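PDB 2X4L: ferric-siderophore receptor protein from Streptomyces coelicolor, which probably binds an iron-loaded siderophore outside the cell and delivers it to a membrane transporter for uptake. Local coordinates for residues Leu101-Tyr106 with Asp134-Leu139; Glu198-Ala203 with Pro259-Ile264. All blocks are in the same frame, centred on the assembly; numbering follows the deposited sequence.

Contact 1: Leu101-Tyr106 with Asp134-Leu139; sequences LNVEKY and DKVAKL
Y106 reaches from helix 103-108 to V136 and L139 on helix 133-139, and it carries much of this helix-helix contact. Its CB sets out toward the second helix, with CG anti to the backbone N (chi1 176°), and the side chains of Y106 and L139 slide past each other in opposite directions. Farther along, Y106 CD2 lies 3.8 Å from L139 CD1. L139 CB lies oblique to the ring near Y106 CE2, which also packs against V136 CG1 at 3.7 Å. V136 O lies at the ring edge, near its plane, 3.6 Å from Y106 CE2. At the tip, Y106 OH donates to a water (2.8 Å to its oxygen). This water in turn donates to V136 O (2.7 Å), a carbonyl that also accepts from L139 N within its own helix, so the hydroxyl is tied across the contact without a direct bond.

Helix 133-139 is the connection of a beta-alpha-beta crossover from strand 113-118 to its parallel neighbour 142-146, in the five-stranded Rossmann-like sheet of the N-terminal lobe. Helix 103-108 precedes strand 113-118, and L114 on that strand touches L101, Y106 and V136.

Beside the tyrosine, two valines meet between the helices, V103 CG2 resting 3.9 Å from V136 CG2. The branches of V136 thus part, CG1 to the ring and CG2 to V103, with L101 CD2 more loosely against CG2. V103 CG1 turns to L139 CD1, 3.9 Å away, and to K135 CB, beyond which the extended lysine chain leads away. The first turn of helix 103-108 is capped by N102, whose OD1 accepts from K105 N at 2.9 Å (N-H...O 164°) in the plane of the amide.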
loop_
_atom_site.group_PDB
_atom_site.type_symbol
_atom_site.label_atom_id
_atom_site.label_comp_id
_atom_site.label_asym_id
_atom_site.label_seq_id
_atom_site.Cartn_x
_atom_site.Cartn_y
_atom_site.Cartn_z
ATOM N N LEU A 101 -3.755 17.599 -5.989
ATOM C CA LEU A 101 -3.312 18.334 -4.765
ATOM C C LEU A 101 -3.482 19.821 -5.015
ATOM O O LEU A 101 -2.771 20.395 -5.876
ATOM C CB LEU A 101 -1.850 17.979 -4.398
ATOM C CG LEU A 101 -1.336 18.361 -2.996
ATOM C CD1 LEU A 101 0.064 17.773 -2.748
ATOM C CD2 LEU A 101 -1.304 19.926 -2.808
ATOM N N ASN A 102 -4.503 20.464 -4.444
ATOM C CA ASN A 102 -4.743 21.852 -4.767
ATOM C C ASN A 102 -3.699 22.749 -4.082
ATOM O O ASN A 102 -3.549 22.724 -2.862
ATOM C CB ASN A 102 -6.128 22.234 -4.295
ATOM C CG ASN A 102 -6.495 23.636 -4.697
ATOM O OD1 ASN A 102 -6.016 24.589 -4.091
ATOM N ND2 ASN A 102 -7.332 23.794 -5.707
ATOM N N VAL A 103 -2.900 23.483 -4.878
ATOM C CA VAL A 103 -1.734 24.201 -4.262
ATOM C C VAL A 103 -2.155 25.359 -3.419
ATOM O O VAL A 103 -1.506 25.585 -2.368
ATOM C CB VAL A 103 -0.778 24.680 -5.395
ATOM C CG1 VAL A 103 0.383 25.481 -4.824
ATOM C CG2 VAL A 103 -0.278 23.489 -6.226
ATOM N N GLU A 104 -3.219 26.076 -3.829
ATOM C CA GLU A 104 -3.662 27.217 -3.025
ATOM C C GLU A 104 -4.153 26.734 -1.662
ATOM O O GLU A 104 -3.843 27.360 -0.649
ATOM C CB GLU A 104 -4.778 27.994 -3.721
ATOM C CG GLU A 104 -4.326 28.695 -5.046
ATOM C CD GLU A 104 -5.522 29.371 -5.829
ATOM O OE1 GLU A 104 -6.642 29.610 -5.273
ATOM O OE2 GLU A 104 -5.334 29.687 -7.034
ATOM N N LYS A 105 -4.928 25.647 -1.640
ATOM C CA LYS A 105 -5.437 25.169 -0.362
ATOM C C LYS A 105 -4.289 24.571 0.431
ATOM O O LYS A 105 -4.273 24.652 1.698
ATOM C CB LYS A 105 -6.490 24.087 -0.627
ATOM C CG LYS A 105 -7.197 23.685 0.592
ATOM C CD LYS A 105 -8.060 24.970 1.020
ATOM C CE LYS A 105 -9.257 24.547 1.836
ATOM N NZ LYS A 105 -9.542 23.169 1.395
ATOM N N TYR A 106 -3.257 23.947 -0.229
ATOM C CA TYR A 106 -2.105 23.458 0.508
ATOM C C TYR A 106 -1.393 24.646 1.240
ATOM O O TYR A 106 -1.051 24.494 2.383
ATOM C CB TYR A 106 -1.192 22.819 -0.524
ATOM C CG TYR A 106 0.135 22.314 -0.044
ATOM C CD1 TYR A 106 0.245 21.523 1.089
ATOM C CD2 TYR A 106 1.328 22.647 -0.718
ATOM C CE1 TYR A 106 1.501 21.035 1.506
ATOM C CE2 TYR A 106 2.549 22.162 -0.310
ATOM C CZ TYR A 106 2.628 21.315 0.796
ATOM O OH TYR A 106 3.816 20.814 1.299
ATOM N N ASP A 134 6.577 21.288 -8.725
ATOM C CA ASP A 134 7.496 22.381 -8.405
ATOM C C ASP A 134 6.856 23.433 -7.534
ATOM O O ASP A 134 7.476 23.916 -6.576
ATOM C CB ASP A 134 8.045 22.974 -9.720
ATOM C CG ASP A 134 6.905 23.609 -10.616
ATOM O OD1 ASP A 134 5.801 23.033 -10.805
ATOM O OD2 ASP A 134 7.142 24.708 -11.210
ATOM N N LYS A 135 5.597 23.731 -7.811
ATOM C CA LYS A 135 4.873 24.704 -6.959
ATOM C C LYS A 135 4.693 24.179 -5.565
ATOM O O LYS A 135 4.891 24.915 -4.593
ATOM C CB LYS A 135 3.496 25.025 -7.588
ATOM C CG LYS A 135 3.514 25.569 -8.976
ATOM C CD LYS A 135 2.095 25.710 -9.469
ATOM C CE LYS A 135 2.115 26.431 -10.848
ATOM N NZ LYS A 135 0.714 26.597 -11.339
ATOM N N VAL A 136 4.312 22.917 -5.480
ATOM C CA VAL A 136 4.180 22.272 -4.187
ATOM C C VAL A 136 5.495 22.307 -3.474
ATOM O O VAL A 136 5.514 22.576 -2.266
ATOM C CB VAL A 136 3.740 20.833 -4.397
ATOM C CG1 VAL A 136 3.817 20.000 -3.053
ATOM C CG2 VAL A 136 2.318 20.893 -4.941
ATOM N N ALA A 137 6.605 21.995 -4.147
ATOM C CA ALA A 137 7.900 21.961 -3.414
ATOM C C ALA A 137 8.395 23.261 -2.816
ATOM O O ALA A 137 9.167 23.256 -1.840
ATOM C CB ALA A 137 9.043 21.442 -4.391
ATOM N N LYS A 138 7.901 24.385 -3.354
ATOM C CA LYS A 138 8.294 25.684 -2.843
ATOM C C LYS A 138 7.800 25.860 -1.423
ATOM O O LYS A 138 8.455 26.621 -0.682
ATOM C CB LYS A 138 7.807 26.854 -3.680
ATOM C CG LYS A 138 8.263 26.911 -5.155
ATOM C CD LYS A 138 9.745 26.814 -5.255
ATOM C CE LYS A 138 10.169 27.279 -6.638
ATOM N NZ LYS A 138 11.589 27.069 -6.780
ATOM N N LEU A 139 6.638 25.277 -1.096
ATOM C CA LEU A 139 5.964 25.617 0.149
ATOM C C LEU A 139 6.364 24.843 1.374
ATOM O O LEU A 139 6.166 25.313 2.499
ATOM C CB LEU A 139 4.466 25.456 -0.044
ATOM C CG LEU A 139 3.918 26.559 -0.945
ATOM C CD1 LEU A 139 2.647 26.134 -1.654
ATOM C CD2 LEU A 139 3.685 27.859 -0.102
HETATM O O HOH W 1 5.985 20.672 -0.430
#

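Contact 2: Glu198-Ala203 with Pro259-Ile264; sequences EIRVLA and PADVII
R200 and D261 form a side-on salt bridge: R200 NE donates to D261 OD2 at 2.8 Å and R200 NH2 to D261 OD1 at 3.0 Å, the guanidinium and carboxylate planes 33° apart. The arginine chain bends at chi3 (-67°), which places NE beside OD2. OD2 also takes R200 N on its anti lone pair (2.8 Å), so one residue grips the carboxylate by backbone and side chain. Near the chain end, V324 N and G325 N donate to OD1, and G325 O accepts from R200 NH2. P259 CB lies over one guanidinium face, nearest R200 NH1. An alanine in place of R200 would probably leave the D261 carboxylate without this charged partner and G325 O without its bond from NH2.

R200 O accepts from both D261 N and V262 N; beyond it, L202 N donates to V262 O and I264 N to L202 O, each at 2.8 Å. I199 CG2 touches V262 CG2 (3.7 Å), and L202 CB meets A260 CB. V201, V262 and I264 share one sheet face; L202 and I263 lie on the other. Parallel strands 200-206 and 262-266 belong to the mixed sheet of the C-terminal Rossmann-like lobe of a siderophore-binding protein.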
loop_
_atom_site.group_PDB
_atom_site.type_symbol
_atom_site.label_atom_id
_atom_site.label_comp_id
_atom_site.label_asym_id
_atom_site.label_seq_id
_atom_site.Cartn_x
_atom_site.Cartn_y
_atom_site.Cartn_z
ATOM N N GLU A 198 1.501 -26.285 -2.070
ATOM C CA GLU A 198 0.858 -26.511 -3.412
ATOM C C GLU A 198 -0.124 -25.415 -3.771
ATOM O O GLU A 198 -0.543 -25.319 -4.948
ATOM C CB GLU A 198 0.125 -27.852 -3.440
ATOM C CG GLU A 198 -1.165 -27.989 -2.658
ATOM C CD GLU A 198 -0.998 -28.072 -1.078
ATOM O OE1 GLU A 198 0.142 -28.003 -0.594
ATOM O OE2 GLU A 198 -1.999 -28.189 -0.357
ATOM N N ILE A 199 -0.488 -24.582 -2.797
ATOM C CA ILE A 199 -1.446 -23.471 -3.020
ATOM C C ILE A 199 -0.811 -22.304 -3.773
ATOM O O ILE A 199 0.121 -21.673 -3.245
ATOM C CB ILE A 199 -2.141 -23.020 -1.698
ATOM C CG1 ILE A 199 -2.889 -24.228 -1.098
ATOM C CG2 ILE A 199 -2.999 -21.764 -1.979
ATOM C CD1 ILE A 199 -4.038 -24.845 -2.026
ATOM N N ARG A 200 -1.279 -22.041 -4.985
ATOM C CA ARG A 200 -0.695 -21.016 -5.903
ATOM C C ARG A 200 -1.508 -19.736 -5.761
ATOM O O ARG A 200 -2.743 -19.763 -5.918
ATOM C CB ARG A 200 -0.827 -21.473 -7.348
ATOM C CG ARG A 200 -0.040 -22.716 -7.565
ATOM C CD ARG A 200 -0.484 -23.558 -8.773
ATOM N NE ARG A 200 -1.789 -24.123 -8.576
ATOM C CZ ARG A 200 -2.437 -24.918 -9.434
ATOM N NH1 ARG A 200 -1.895 -25.309 -10.560
ATOM N NH2 ARG A 200 -3.630 -25.337 -9.098
ATOM N N VAL A 201 -0.863 -18.654 -5.385
ATOM C CA VAL A 201 -1.496 -17.338 -5.214
ATOM C C VAL A 201 -1.260 -16.416 -6.387
ATOM O O VAL A 201 -0.083 -16.279 -6.791
ATOM C CB VAL A 201 -0.907 -16.693 -3.940
ATOM C CG1 VAL A 201 -1.645 -15.319 -3.730
ATOM C CG2 VAL A 201 -1.184 -17.655 -2.737
ATOM N N LEU A 202 -2.333 -15.806 -6.918
ATOM C CA LEU A 202 -2.242 -14.908 -8.021
ATOM C C LEU A 202 -2.599 -13.547 -7.535
ATOM O O LEU A 202 -3.658 -13.343 -6.878
ATOM C CB LEU A 202 -3.157 -15.337 -9.141
ATOM C CG LEU A 202 -2.966 -14.445 -10.389
ATOM C CD1 LEU A 202 -3.239 -15.222 -11.628
ATOM C CD2 LEU A 202 -3.898 -13.261 -10.304
ATOM N N ALA A 203 -1.743 -12.553 -7.780
ATOM C CA ALA A 203 -1.990 -11.129 -7.413
ATOM C C ALA A 203 -2.535 -10.404 -8.643
ATOM O O ALA A 203 -1.817 -10.249 -9.640
ATOM C CB ALA A 203 -0.702 -10.502 -6.980
ATOM N N PRO A 259 -3.129 -20.981 -13.852
ATOM C CA PRO A 259 -3.970 -21.673 -12.849
ATOM C C PRO A 259 -3.616 -21.068 -11.447
ATOM O O PRO A 259 -2.426 -20.910 -11.114
ATOM C CB PRO A 259 -3.489 -23.098 -12.974
ATOM C CG PRO A 259 -3.096 -23.166 -14.474
ATOM C CD PRO A 259 -2.340 -21.933 -14.666
ATOM N N ALA A 260 -4.653 -20.727 -10.687
ATOM C CA ALA A 260 -4.451 -20.149 -9.380
ATOM C C ALA A 260 -5.453 -20.758 -8.405
ATOM O O ALA A 260 -6.585 -21.131 -8.798
ATOM C CB ALA A 260 -4.625 -18.652 -9.456
ATOM N N ASP A 261 -5.049 -20.929 -7.147
ATOM C CA ASP A 261 -5.885 -21.441 -6.120
ATOM C C ASP A 261 -6.477 -20.326 -5.236
ATOM O O ASP A 261 -7.622 -20.394 -4.781
ATOM C CB ASP A 261 -5.110 -22.434 -5.257
ATOM C CG ASP A 261 -4.514 -23.500 -6.092
ATOM O OD1 ASP A 261 -5.250 -24.126 -6.889
ATOM O OD2 ASP A 261 -3.280 -23.659 -6.207
ATOM N N VAL A 262 -5.669 -19.283 -4.981
ATOM C CA VAL A 262 -6.123 -18.121 -4.197
ATOM C C VAL A 262 -5.790 -16.908 -5.067
ATOM O O VAL A 262 -4.655 -16.812 -5.616
ATOM C CB VAL A 262 -5.345 -17.993 -2.863
ATOM C CG1 VAL A 262 -5.684 -16.686 -2.195
ATOM C CG2 VAL A 262 -5.694 -19.181 -1.993
ATOM N N ILE A 263 -6.756 -16.019 -5.236
ATOM C CA ILE A 263 -6.483 -14.718 -5.941
ATOM C C ILE A 263 -6.602 -13.581 -4.938
ATOM O O ILE A 263 -7.589 -13.531 -4.175
ATOM C CB ILE A 263 -7.461 -14.552 -7.086
ATOM C CG1 ILE A 263 -7.353 -15.727 -8.011
ATOM C CG2 ILE A 263 -7.176 -13.190 -7.803
ATOM C CD1 ILE A 263 -8.446 -15.678 -9.221
ATOM N N ILE A 264 -5.576 -12.690 -4.923
ATOM C CA ILE A 264 -5.581 -11.518 -4.074
ATOM C C ILE A 264 -5.745 -10.304 -4.978
ATOM O O ILE A 264 -4.913 -10.112 -5.919
ATOM C CB ILE A 264 -4.392 -11.484 -3.149
ATOM C CG1 ILE A 264 -3.004 -11.321 -3.833
ATOM C CG2 ILE A 264 -4.382 -12.894 -2.346
ATOM C CD1 ILE A 264 -1.778 -11.148 -2.882
#

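Overall arrangement
Contacts 1 and 2 lie on opposite sides of the chain's centre, one in each lobe, with centres about 42 Å apart and nearest atoms about 28 Å apart. They follow in series along the chain: both segments of contact 1 precede helix 173-195, which leads into strand 200-206. That long helix fits the single rigid linker seen in siderophore-binding relatives, whose ligand sits in the cleft between the lobes. Both contacts are remote from the middle of the molecule, their centres about 24 Å and about 20 Å from that of the chain. Contact 1 packs helices beside one sheet, whereas contact 2 pairs strands within another.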